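Local coordinates for glucoamylase (PDB 1LF6), which probably hydrolyses terminal alpha-1,4-linked glucose residues from the non-reducing ends of glucans, releasing beta-D-glucose, at residues Trp341-Tyr346 and Gln394-Asp400; Ala399-Ile403 and Ala450-Gly454; Ile402-Tyr406 and Cys457-Ile461; Tyr443-Met448 and Ile485-Thr489; Leu542-Ser546 and Lys680-Ala684. One frame throughout, in Å; residues are numbered along the deposited sequence.

How the contacts relate
Contacts 1, 2 and 3 follow one helix, 395-407, from its N-terminal end outward, and all three are buried. Contact 1 joins it to helix 342-355; contacts 2 and 3 join it to helix 445-464 and share I402 and I403. Polarity falls along this path: charges and hydrogen bonds near the proposed catalytic acid in contact 1, alanine and glycine against isoleucine in contact 2, aliphatic and aromatic groups with one sulfur in contact 3. Contact 4 takes the start of helix 445-464 to the end of helix 468-489, largely buried but open enough to bind sulfate at one edge. Contact 5, only partly buried, packs the C-terminal segment on loop 542-546 and meets contact 4 through the K545-D486 salt bridge.

Contact 1: residues Trp341-Tyr346 and Gln394-Asp400; sequences WSRDLY and QLDEQAD
The N-termini of helices 342-355 and 395-407 lie side by side, their local axes 8.8 Å apart at 42°, with CA atoms 5.4 Å apart at S342-E397 and 6.2 Å at Y346-D400. W341, the N-cap residue, is still extended; its ring edge meets E397, CD1 to OE1 3.4 Å, and its NE1 bonds to E438, the probable proton donor. S342, small enough for the close approach, takes chi1 t and donates OG to E397 O at 2.9 Å. At R343 the backbone N donates to E397 OE1 (3.3 Å). The R343 side chain runs t, t, then p at chi3, bringing the guanidinium to both Q394 and D396: NH1 reaches Q394 OE1 at 2.8 Å and D396 OD2 at 2.9 Å, the latter a salt bridge, while NH2 bonds to Q394 OE1 at 3.0 Å. E397 OE1 lies over the guanidinium face, 3.9 Å from R343 NH2, a long ion pair of charges alone with no N-H aimed at the oxygen. One turn on, Y346, chi1 t, lays its ring against D400, whose CB sits 3.9 Å from the centroid in a CH-pi contact. Such a buried salt-bridge network, beside the probable catalytic acid, belongs to the active-site end of the GH15 (alpha/alpha) barrel.

Contact 2: residues Ala399-Ile403 and Ala450-Gly454; sequences ADPII and AEVAG
Two helical segments, 399-403 and 450-454, cross at 37° with local axes 8.4 Å apart, and the backbones come nearest at A399 and G454, CA to CA 4.6 Å. The first helix is kinked: P401 has no amide hydrogen to give, and I402 N lacks the i-4 helical bond and makes only a weak i-3 one to A399 O (2.9 Å). The closest contacts set side-chain methyl groups against backbone. A399 CB lies 3.1 Å from A450 O and 4.1 Å from G454 CA, and I402 CG2 lies 3.2 Å from G454 O. Glycine is needed here on steric grounds, since an ideal CB on G454 would fall 2.7 Å from A399 CB. Apolar contacts between small and branched side chains fill the rest. A399 CB meets A450 CB at 4.2 Å; I403, in the m,t rotamer, extends CD1 to A453 CB at 3.7 Å and sets CG1 3.8 Å from G454 CA. Alanine and glycine thus keep one helix face low, and the isoleucines fill what remains. L421 and I425 of helix 414-428 cover one flank, Y346 another. Packing of helices 395-407 and 445-464 in the same general direction, with a helix of the other layer against them, is characteristic of the six-hairpin (alpha/alpha) toroid.

Contact 3: residues Ile402-Tyr406 and Cys457-Ile461; sequences IILSY and CAAYI
A cysteine sulfur touches one ring of a tyrosine pair in a mostly aliphatic helix interface. C457 SG lies 4.5 Å from the centroid of the Y406 ring, approached obliquely, 38° off the normal. Y406 in turn directs its ring edge at the face of Y460, a T-shaped pair with centroids 5.0 Å apart, planes at 88° and CD2 to CD2 3.5 Å. With chi1 t at both tyrosines and m at C457, the rings and the sulfur are brought together. These residues lie on helical segments 402-406 and 457-461, whose local axes approach to 9.1 Å at 46°; the nearest CA pairs are I403-C457 at 5.8 Å and I402-A458 at 6.3 Å. Helices 395-407 and 445-464 are neighbours in the (alpha/alpha) barrel, running in broadly the same direction, with helix 414-428 from the connection between them packing against both through S405, A458 and I461. Beside the rings, I402 inserts CG2 3.9 Å from A458 CB and 4.1 Å from C457 CB; the short alanine leaves space for the branched chain. I461, m,t, stretches CD1 to S405 CB at 3.9 Å and Y406 CB at 4.3 Å. S405 can sit among these apolar groups because its OG bonds to P401 O within its own helix, and the Y406 hydroxyl is bonded to D676.

Contact 4: residues Tyr443-Met448 and Ile485-Thr489; sequences YSPATM and IDNLT. With SO4 (sulfate ion), chain C.
This is a mainly apolar contact between the start of helix 445-464 and the last turn of helix 468-489, two consecutive helices of the (alpha/alpha) barrel. Y443 and S444 are extended, and the helix begins at P445, a residue that suits a first turn because the missing amide hydrogen costs no bond there. S444, chi1 t, is the N-cap: its OG accepts from T447 N at 3.2 Å, and its side chain lies about 4 Å from that of E435, the probable proton acceptor. The nearest CA atoms across the contact are those of P445 and T489, 6.3 Å apart. T489 CG2 packs 3.5 Å from Y443 O, 3.8 Å from P445 CD and 4.3 Å from M448 SD. Threonine fits because its hydroxyl, at chi1 p, donates to I485 O in the preceding turn at 2.8 Å, leaving the methyl to face the other helix. L488, m,t, lies over the Y443 ring, CD1 4.2 Å from the centroid in an off-centre CH-pi contact. M448 bends at chi3 p so that CE touches both I485 CG1 and L488 CD1 at 4.0 Å. At the outer edge Y443 OH donates to sulfate O4 at 2.8 Å; S509 and K431 also bond to this ion, probably from the crystallisation liquor. The chemistry divides accordingly: apolar groups join the helices, while T489 OG1 and S444 OG bond within their own segments and Y443 OH reaches the sulfate.

Contact 5: residues Leu542-Ser546 and Lys680-Ala684; sequences LGVKS and KRYVA
V683, chi1 t, directs its side chain at the backbone of loop 542-546, covering the chain from G543 to S546; CG1 lies 3.3 Å from S546 CA and 3.4 Å from S546 OG. S546 takes chi1 m, and its hydroxyl makes a weak hydrogen bond to V683 O at 3.4 Å. The nearest CA pairs are S546-V683 at 4.8 Å and V544-Y682 at 5.4 Å. Y682, chi1 m, starts toward the loop, with CB 3.5 Å from V544 O and 3.6 Å from G543 O, but its ring then leads away to V452 of helix 445-464 and its hydroxyl to D479. The loop itself leaves helix 538-541 through a Schellman motif at G543, whose positive phi (78°) suits glycine; the chain's C-terminal helix, 676-682, ends against it, beside helices 445-464 and 468-489 of the (alpha/alpha) barrel. V544, chi1 t, points away from the C-terminal segment and packs on I485 of helix 468-489. K545, m,m then t,t, also turns away, and its NZ forms a salt bridge with D486.

Contact 1: residues Trp341-Tyr346 and Gln394-Asp400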
# COMPACT_ATOMS: atom_id res chain seq x y z
N TRP A 341 9.82 5.10 -1.01
CA TRP A 341 10.37 5.49 -2.31
C TRP A 341 10.13 6.98 -2.47
O TRP A 341 9.02 7.47 -2.28
CB TRP A 341 9.66 4.77 -3.46
CG TRP A 341 10.17 3.41 -3.80
CD1 TRP A 341 11.12 3.09 -4.74
CD2 TRP A 341 9.71 2.16 -3.26
NE1 TRP A 341 11.25 1.72 -4.83
CE2 TRP A 341 10.40 1.13 -3.93
CE3 TRP A 341 8.76 1.82 -2.28
CZ2 TRP A 341 10.18 -0.23 -3.66
CZ3 TRP A 341 8.55 0.47 -2.00
CH2 TRP A 341 9.25 -0.54 -2.69
N SER A 342 11.19 7.69 -2.83
CA SER A 342 11.12 9.12 -3.04
C SER A 342 10.01 9.45 -4.05
O SER A 342 9.26 10.42 -3.88
CB SER A 342 12.47 9.62 -3.56
OG SER A 342 12.39 10.94 -4.05
N ARG A 343 9.91 8.63 -5.10
CA ARG A 343 8.92 8.83 -6.15
C ARG A 343 7.50 8.74 -5.58
O ARG A 343 6.72 9.68 -5.68
CB ARG A 343 9.12 7.80 -7.28
CG ARG A 343 8.03 7.79 -8.35
CD ARG A 343 8.33 6.77 -9.46
NE ARG A 343 8.85 5.52 -8.91
CZ ARG A 343 10.13 5.16 -8.92
NH1 ARG A 343 11.03 5.96 -9.47
NH2 ARG A 343 10.50 4.02 -8.38
N ASP A 344 7.18 7.61 -4.96
CA ASP A 344 5.85 7.43 -4.39
C ASP A 344 5.54 8.50 -3.35
O ASP A 344 4.44 9.06 -3.33
CB ASP A 344 5.72 6.03 -3.77
CG ASP A 344 5.84 4.92 -4.81
OD1 ASP A 344 4.96 4.04 -4.85
OD2 ASP A 344 6.81 4.95 -5.58
N LEU A 345 6.51 8.80 -2.49
CA LEU A 345 6.33 9.81 -1.45
C LEU A 345 5.99 11.16 -2.07
O LEU A 345 5.12 11.89 -1.60
CB LEU A 345 7.60 9.90 -0.60
CG LEU A 345 7.60 10.75 0.68
CD1 LEU A 345 6.49 10.29 1.61
CD2 LEU A 345 8.96 10.61 1.37
N TYR A 346 6.70 11.49 -3.15
CA TYR A 346 6.50 12.74 -3.88
C TYR A 346 5.05 12.86 -4.34
O TYR A 346 4.40 13.89 -4.14
CB TYR A 346 7.44 12.76 -5.09
CG TYR A 346 7.14 13.80 -6.16
CD1 TYR A 346 7.36 15.16 -5.92
CD2 TYR A 346 6.65 13.42 -7.41
CE1 TYR A 346 7.10 16.12 -6.91
CE2 TYR A 346 6.39 14.36 -8.40
CZ TYR A 346 6.62 15.71 -8.15
OH TYR A 346 6.37 16.64 -9.13
N GLN A 394 18.23 5.98 -9.42
CA GLN A 394 17.10 6.53 -10.18
C GLN A 394 17.15 8.05 -10.13
O GLN A 394 16.92 8.65 -9.08
CB GLN A 394 15.77 6.04 -9.57
CG GLN A 394 15.45 4.59 -9.88
CD GLN A 394 14.35 4.01 -9.00
OE1 GLN A 394 13.36 4.69 -8.69
NE2 GLN A 394 14.50 2.75 -8.62
N LEU A 395 17.45 8.67 -11.27
CA LEU A 395 17.54 10.12 -11.35
C LEU A 395 16.25 10.83 -11.01
O LEU A 395 16.27 11.90 -10.38
CB LEU A 395 18.04 10.54 -12.74
CG LEU A 395 19.56 10.56 -12.93
CD1 LEU A 395 20.16 11.71 -12.12
CD2 LEU A 395 20.17 9.23 -12.49
N ASP A 396 15.12 10.26 -11.43
CA ASP A 396 13.84 10.89 -11.15
C ASP A 396 13.67 11.00 -9.65
O ASP A 396 13.08 11.97 -9.17
CB ASP A 396 12.69 10.09 -11.79
CG ASP A 396 12.43 8.77 -11.10
OD1 ASP A 396 13.39 8.04 -10.82
OD2 ASP A 396 11.24 8.46 -10.87
N GLU A 397 14.21 10.05 -8.90
CA GLU A 397 14.10 10.09 -7.45
C GLU A 397 15.00 11.15 -6.79
O GLU A 397 14.77 11.54 -5.65
CB GLU A 397 14.35 8.71 -6.84
CG GLU A 397 13.19 7.73 -7.08
CD GLU A 397 13.19 6.56 -6.11
OE1 GLU A 397 12.11 6.24 -5.56
OE2 GLU A 397 14.26 5.96 -5.88
N GLN A 398 16.01 11.62 -7.52
CA GLN A 398 16.90 12.66 -6.99
C GLN A 398 16.23 14.01 -7.23
O GLN A 398 16.42 14.96 -6.46
CB GLN A 398 18.25 12.65 -7.73
CG GLN A 398 18.91 11.30 -7.86
CD GLN A 398 19.10 10.60 -6.52
OE1 GLN A 398 19.55 11.21 -5.54
NE2 GLN A 398 18.76 9.31 -6.48
N ALA A 399 15.44 14.07 -8.29
CA ALA A 399 14.75 15.30 -8.69
C ALA A 399 13.46 15.64 -7.95
O ALA A 399 13.23 16.80 -7.61
CB ALA A 399 14.48 15.26 -10.19
N ASP A 400 12.62 14.64 -7.72
CA ASP A 400 11.34 14.86 -7.07
C ASP A 400 11.38 15.62 -5.76
O ASP A 400 10.56 16.51 -5.53
CB ASP A 400 10.59 13.54 -6.91
CG ASP A 400 10.12 12.97 -8.24
OD1 ASP A 400 10.01 13.77 -9.20
OD2 ASP A 400 9.85 11.76 -8.33

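Contact 2: residues Ala399-Ile403 and Ala450-Gly454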
# COMPACT_ATOMS: atom_id res chain seq x y z
N ALA A 399 15.44 14.07 -8.29
CA ALA A 399 14.75 15.30 -8.69
C ALA A 399 13.46 15.64 -7.95
O ALA A 399 13.23 16.80 -7.61
CB ALA A 399 14.48 15.26 -10.19
N ASP A 400 12.62 14.64 -7.72
CA ASP A 400 11.34 14.86 -7.07
C ASP A 400 11.38 15.62 -5.76
O ASP A 400 10.56 16.51 -5.53
CB ASP A 400 10.59 13.54 -6.91
CG ASP A 400 10.12 12.97 -8.24
OD1 ASP A 400 10.01 13.77 -9.20
OD2 ASP A 400 9.85 11.76 -8.33
N PRO A 401 12.31 15.28 -4.86
CA PRO A 401 12.34 16.03 -3.61
C PRO A 401 12.62 17.52 -3.83
O PRO A 401 12.17 18.37 -3.06
CB PRO A 401 13.42 15.31 -2.79
CG PRO A 401 14.22 14.56 -3.82
CD PRO A 401 13.20 14.11 -4.80
N ILE A 402 13.36 17.84 -4.90
CA ILE A 402 13.66 19.23 -5.20
C ILE A 402 12.39 19.92 -5.67
O ILE A 402 12.09 21.04 -5.27
CB ILE A 402 14.71 19.39 -6.34
CG1 ILE A 402 16.03 18.72 -5.95
CG2 ILE A 402 14.92 20.88 -6.62
CD1 ILE A 402 17.06 18.73 -7.08
N ILE A 403 11.65 19.24 -6.54
CA ILE A 403 10.41 19.78 -7.08
C ILE A 403 9.41 20.03 -5.94
O ILE A 403 8.71 21.03 -5.94
CB ILE A 403 9.79 18.82 -8.13
CG1 ILE A 403 10.80 18.60 -9.27
CG2 ILE A 403 8.49 19.40 -8.68
CD1 ILE A 403 10.36 17.57 -10.29
N ALA A 450 11.81 14.59 -15.31
CA ALA A 450 11.98 14.83 -13.88
C ALA A 450 13.27 15.60 -13.62
O ALA A 450 13.31 16.49 -12.77
CB ALA A 450 12.00 13.51 -13.12
N GLU A 451 14.33 15.26 -14.36
CA GLU A 451 15.63 15.92 -14.20
C GLU A 451 15.59 17.38 -14.63
O GLU A 451 16.20 18.23 -13.98
CB GLU A 451 16.72 15.18 -15.00
CG GLU A 451 17.03 13.78 -14.48
CD GLU A 451 18.11 13.08 -15.28
OE1 GLU A 451 19.30 13.20 -14.92
OE2 GLU A 451 17.78 12.42 -16.29
N VAL A 452 14.88 17.66 -15.72
CA VAL A 452 14.76 19.04 -16.22
C VAL A 452 13.94 19.87 -15.22
O VAL A 452 14.33 20.99 -14.88
CB VAL A 452 14.06 19.08 -17.61
CG1 VAL A 452 13.71 20.53 -17.96
CG2 VAL A 452 14.99 18.50 -18.67
N ALA A 453 12.81 19.33 -14.78
CA ALA A 453 11.96 20.01 -13.82
C ALA A 453 12.71 20.25 -12.51
O ALA A 453 12.67 21.34 -11.93
CB ALA A 453 10.71 19.19 -13.56
N GLY A 454 13.40 19.21 -12.04
CA GLY A 454 14.15 19.32 -10.80
C GLY A 454 15.26 20.35 -10.80
O GLY A 454 15.44 21.07 -9.81

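Contact 3: residues Ile402-Tyr406 and Cys457-Ile461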
# COMPACT_ATOMS: atom_id res chain seq x y z
N ILE A 402 13.36 17.84 -4.90
CA ILE A 402 13.66 19.23 -5.20
C ILE A 402 12.39 19.92 -5.67
O ILE A 402 12.09 21.04 -5.27
CB ILE A 402 14.71 19.39 -6.34
CG1 ILE A 402 16.03 18.72 -5.95
CG2 ILE A 402 14.92 20.88 -6.62
CD1 ILE A 402 17.06 18.73 -7.08
N ILE A 403 11.65 19.24 -6.54
CA ILE A 403 10.41 19.78 -7.08
C ILE A 403 9.41 20.03 -5.94
O ILE A 403 8.71 21.03 -5.94
CB ILE A 403 9.79 18.82 -8.13
CG1 ILE A 403 10.80 18.60 -9.27
CG2 ILE A 403 8.49 19.40 -8.68
CD1 ILE A 403 10.36 17.57 -10.29
N LEU A 404 9.38 19.11 -4.98
CA LEU A 404 8.48 19.24 -3.83
C LEU A 404 8.92 20.42 -2.96
O LEU A 404 8.09 21.16 -2.45
CB LEU A 404 8.49 17.95 -3.01
CG LEU A 404 7.53 17.87 -1.81
CD1 LEU A 404 6.11 18.10 -2.25
CD2 LEU A 404 7.67 16.50 -1.14
N SER A 405 10.22 20.59 -2.78
CA SER A 405 10.74 21.69 -1.99
C SER A 405 10.26 23.01 -2.59
O SER A 405 9.92 23.96 -1.87
CB SER A 405 12.27 21.67 -1.96
OG SER A 405 12.74 20.57 -1.19
N TYR A 406 10.22 23.06 -3.91
CA TYR A 406 9.78 24.25 -4.61
C TYR A 406 8.29 24.53 -4.40
O TYR A 406 7.90 25.65 -4.10
CB TYR A 406 10.07 24.12 -6.11
CG TYR A 406 9.29 25.11 -6.94
CD1 TYR A 406 8.13 24.71 -7.61
CD2 TYR A 406 9.67 26.45 -7.01
CE1 TYR A 406 7.37 25.63 -8.32
CE2 TYR A 406 8.92 27.37 -7.71
CZ TYR A 406 7.76 26.96 -8.36
OH TYR A 406 6.99 27.88 -9.01
N CYS A 457 13.68 23.84 -10.82
CA CYS A 457 13.21 24.21 -9.49
C CYS A 457 14.42 24.49 -8.58
O CYS A 457 14.35 25.35 -7.70
CB CYS A 457 12.36 23.09 -8.88
SG CYS A 457 10.80 22.76 -9.75
N ALA A 458 15.51 23.76 -8.80
CA ALA A 458 16.72 23.95 -8.01
C ALA A 458 17.30 25.32 -8.28
O ALA A 458 17.81 25.98 -7.37
CB ALA A 458 17.74 22.87 -8.33
N ALA A 459 17.23 25.75 -9.53
CA ALA A 459 17.75 27.06 -9.92
C ALA A 459 16.92 28.15 -9.27
O ALA A 459 17.45 29.17 -8.82
CB ALA A 459 17.71 27.20 -11.44
N TYR A 460 15.61 27.94 -9.22
CA TYR A 460 14.69 28.90 -8.61
C TYR A 460 15.01 29.07 -7.13
O TYR A 460 15.12 30.18 -6.63
CB TYR A 460 13.25 28.42 -8.75
CG TYR A 460 12.22 29.36 -8.15
CD1 TYR A 460 11.65 30.37 -8.91
CD2 TYR A 460 11.82 29.23 -6.81
CE1 TYR A 460 10.70 31.24 -8.37
CE2 TYR A 460 10.87 30.09 -6.26
CZ TYR A 460 10.31 31.09 -7.04
OH TYR A 460 9.37 31.94 -6.51
N ILE A 461 15.16 27.94 -6.44
CA ILE A 461 15.47 27.95 -5.02
C ILE A 461 16.85 28.54 -4.76
O ILE A 461 17.06 29.23 -3.76
CB ILE A 461 15.40 26.54 -4.42
CG1 ILE A 461 13.97 25.99 -4.54
CG2 ILE A 461 15.84 26.56 -2.96
CD1 ILE A 461 13.81 24.56 -4.07

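Contact 4: residues Tyr443-Met448 and Ile485-Thr489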
# COMPACT_ATOMS: atom_id res chain seq x y z
N TYR A 443 18.51 6.53 -21.42
CA TYR A 443 17.83 7.81 -21.54
C TYR A 443 16.33 7.56 -21.61
O TYR A 443 15.82 6.95 -22.55
CB TYR A 443 18.33 8.54 -22.79
CG TYR A 443 19.82 8.74 -22.76
CD1 TYR A 443 20.68 7.89 -23.46
CD2 TYR A 443 20.38 9.75 -21.97
CE1 TYR A 443 22.07 8.04 -23.36
CE2 TYR A 443 21.76 9.89 -21.86
CZ TYR A 443 22.60 9.04 -22.56
OH TYR A 443 23.96 9.17 -22.42
N SER A 444 15.64 8.03 -20.57
CA SER A 444 14.20 7.86 -20.43
C SER A 444 13.47 9.20 -20.47
O SER A 444 13.84 10.13 -19.75
CB SER A 444 13.90 7.19 -19.09
OG SER A 444 12.55 7.40 -18.69
N PRO A 445 12.44 9.32 -21.32
CA PRO A 445 11.74 10.61 -21.35
C PRO A 445 11.15 10.99 -19.99
O PRO A 445 11.23 12.15 -19.58
CB PRO A 445 10.68 10.42 -22.45
CG PRO A 445 10.57 8.94 -22.61
CD PRO A 445 11.96 8.43 -22.40
N ALA A 446 10.58 10.02 -19.28
CA ALA A 446 10.01 10.29 -17.96
C ALA A 446 11.09 10.75 -16.99
O ALA A 446 10.92 11.75 -16.30
CB ALA A 446 9.31 9.05 -17.41
N THR A 447 12.19 10.02 -16.94
CA THR A 447 13.30 10.37 -16.04
C THR A 447 13.91 11.73 -16.42
O THR A 447 14.15 12.57 -15.55
CB THR A 447 14.40 9.31 -16.07
OG1 THR A 447 13.86 8.05 -15.64
CG2 THR A 447 15.55 9.70 -15.14
N MET A 448 14.17 11.94 -17.70
CA MET A 448 14.73 13.22 -18.13
C MET A 448 13.77 14.38 -17.85
O MET A 448 14.22 15.49 -17.58
CB MET A 448 15.08 13.18 -19.62
CG MET A 448 16.27 12.28 -19.93
SD MET A 448 16.76 12.40 -21.64
CE MET A 448 17.66 13.94 -21.63
N ILE A 485 16.20 15.90 -25.04
CA ILE A 485 15.21 14.86 -24.82
C ILE A 485 14.79 14.20 -26.14
O ILE A 485 14.83 12.98 -26.27
CB ILE A 485 13.95 15.42 -24.11
CG1 ILE A 485 14.29 15.76 -22.66
CG2 ILE A 485 12.80 14.41 -24.16
CD1 ILE A 485 13.14 16.38 -21.89
N ASP A 486 14.42 15.03 -27.12
CA ASP A 486 13.98 14.52 -28.41
C ASP A 486 15.08 13.76 -29.13
O ASP A 486 14.85 12.65 -29.62
CB ASP A 486 13.48 15.66 -29.29
CG ASP A 486 12.16 16.22 -28.81
OD1 ASP A 486 11.63 17.15 -29.45
OD2 ASP A 486 11.65 15.73 -27.79
N ASN A 487 16.27 14.34 -29.21
CA ASN A 487 17.35 13.66 -29.91
C ASN A 487 17.80 12.37 -29.25
O ASN A 487 18.34 11.49 -29.92
CB ASN A 487 18.53 14.61 -30.10
CG ASN A 487 18.40 15.46 -31.36
OD1 ASN A 487 17.29 15.83 -31.76
ND2 ASN A 487 19.52 15.77 -31.99
N LEU A 488 17.55 12.23 -27.96
CA LEU A 488 17.95 11.01 -27.26
C LEU A 488 16.87 9.95 -27.11
O LEU A 488 17.18 8.77 -27.01
CB LEU A 488 18.50 11.36 -25.87
CG LEU A 488 19.85 12.09 -25.83
CD1 LEU A 488 20.15 12.52 -24.41
CD2 LEU A 488 20.94 11.19 -26.36
N THR A 489 15.60 10.34 -27.12
CA THR A 489 14.54 9.37 -26.89
C THR A 489 13.44 9.25 -27.94
O THR A 489 12.63 8.32 -27.89
CB THR A 489 13.86 9.64 -25.53
OG1 THR A 489 13.13 10.88 -25.60
CG2 THR A 489 14.90 9.76 -24.42
S SO4 C . 25.88 6.71 -24.47
O1 SO4 C . 24.92 6.05 -23.56
O2 SO4 C . 27.22 6.09 -24.30
O3 SO4 C . 25.44 6.53 -25.87
O4 SO4 C . 25.96 8.15 -24.16

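Contact 5: residues Leu542-Ser546 and Lys680-Ala684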
# COMPACT_ATOMS: atom_id res chain seq x y z
N LEU A 542 4.92 17.31 -16.14
CA LEU A 542 5.88 18.18 -15.47
C LEU A 542 6.11 19.54 -16.14
O LEU A 542 6.89 20.34 -15.63
CB LEU A 542 7.22 17.44 -15.34
CG LEU A 542 7.24 16.34 -14.27
CD1 LEU A 542 8.36 15.35 -14.55
CD2 LEU A 542 7.41 16.99 -12.90
N GLY A 543 5.42 19.79 -17.25
CA GLY A 543 5.56 21.06 -17.96
C GLY A 543 6.82 21.19 -18.80
O GLY A 543 7.27 22.30 -19.10
N VAL A 544 7.38 20.05 -19.18
CA VAL A 544 8.60 20.01 -19.99
C VAL A 544 8.26 20.05 -21.48
O VAL A 544 9.01 20.63 -22.27
CB VAL A 544 9.42 18.75 -19.64
CG1 VAL A 544 10.65 18.65 -20.54
CG2 VAL A 544 9.85 18.81 -18.18
N LYS A 545 7.14 19.44 -21.85
CA LYS A 545 6.67 19.42 -23.23
C LYS A 545 5.21 19.85 -23.25
O LYS A 545 4.50 19.67 -22.26
CB LYS A 545 6.80 18.02 -23.83
CG LYS A 545 8.24 17.53 -24.00
CD LYS A 545 8.97 18.31 -25.09
CE LYS A 545 10.40 17.78 -25.29
NZ LYS A 545 11.11 18.49 -26.40
N SER A 546 4.76 20.42 -24.37
CA SER A 546 3.37 20.87 -24.50
C SER A 546 2.46 19.69 -24.80
O SER A 546 2.83 18.79 -25.54
CB SER A 546 3.24 21.88 -25.65
OG SER A 546 4.15 22.95 -25.47
N LYS A 680 6.05 27.31 -17.47
CA LYS A 680 6.23 28.63 -18.06
C LYS A 680 7.47 28.74 -18.93
O LYS A 680 7.47 29.44 -19.93
CB LYS A 680 6.25 29.70 -16.96
CG LYS A 680 4.85 30.04 -16.43
CD LYS A 680 4.91 31.00 -15.25
CE LYS A 680 5.56 30.34 -14.04
NZ LYS A 680 5.60 31.23 -12.85
N ARG A 681 8.53 28.03 -18.55
CA ARG A 681 9.77 28.09 -19.30
C ARG A 681 9.82 27.22 -20.56
O ARG A 681 10.43 27.60 -21.56
CB ARG A 681 10.94 27.71 -18.40
CG ARG A 681 12.30 28.07 -18.97
CD ARG A 681 13.44 27.65 -18.05
NE ARG A 681 14.73 28.08 -18.57
CZ ARG A 681 15.14 29.35 -18.61
NH1 ARG A 681 16.33 29.66 -19.11
NH2 ARG A 681 14.36 30.31 -18.14
N TYR A 682 9.17 26.07 -20.51
CA TYR A 682 9.22 25.13 -21.63
C TYR A 682 7.94 24.86 -22.40
O TYR A 682 7.98 24.65 -23.61
CB TYR A 682 9.78 23.80 -21.14
CG TYR A 682 11.12 23.91 -20.45
CD1 TYR A 682 12.27 24.21 -21.17
CD2 TYR A 682 11.24 23.71 -19.07
CE1 TYR A 682 13.52 24.30 -20.55
CE2 TYR A 682 12.48 23.80 -18.44
CZ TYR A 682 13.61 24.08 -19.18
OH TYR A 682 14.84 24.10 -18.57
N VAL A 683 6.81 24.85 -21.71
CA VAL A 683 5.54 24.54 -22.35
C VAL A 683 4.59 25.71 -22.59
O VAL A 683 3.72 25.62 -23.45
CB VAL A 683 4.79 23.47 -21.54
CG1 VAL A 683 3.45 23.15 -22.18
CG2 VAL A 683 5.63 22.22 -21.46
N ALA A 684 4.76 26.80 -21.85
CA ALA A 684 3.90 27.97 -22.02
C ALA A 684 3.91 28.45 -23.46
O ALA A 684 4.74 27.95 -24.25
CB ALA A 684 4.35 29.09 -21.08
OXT ALA A 684 3.10 29.34 -23.80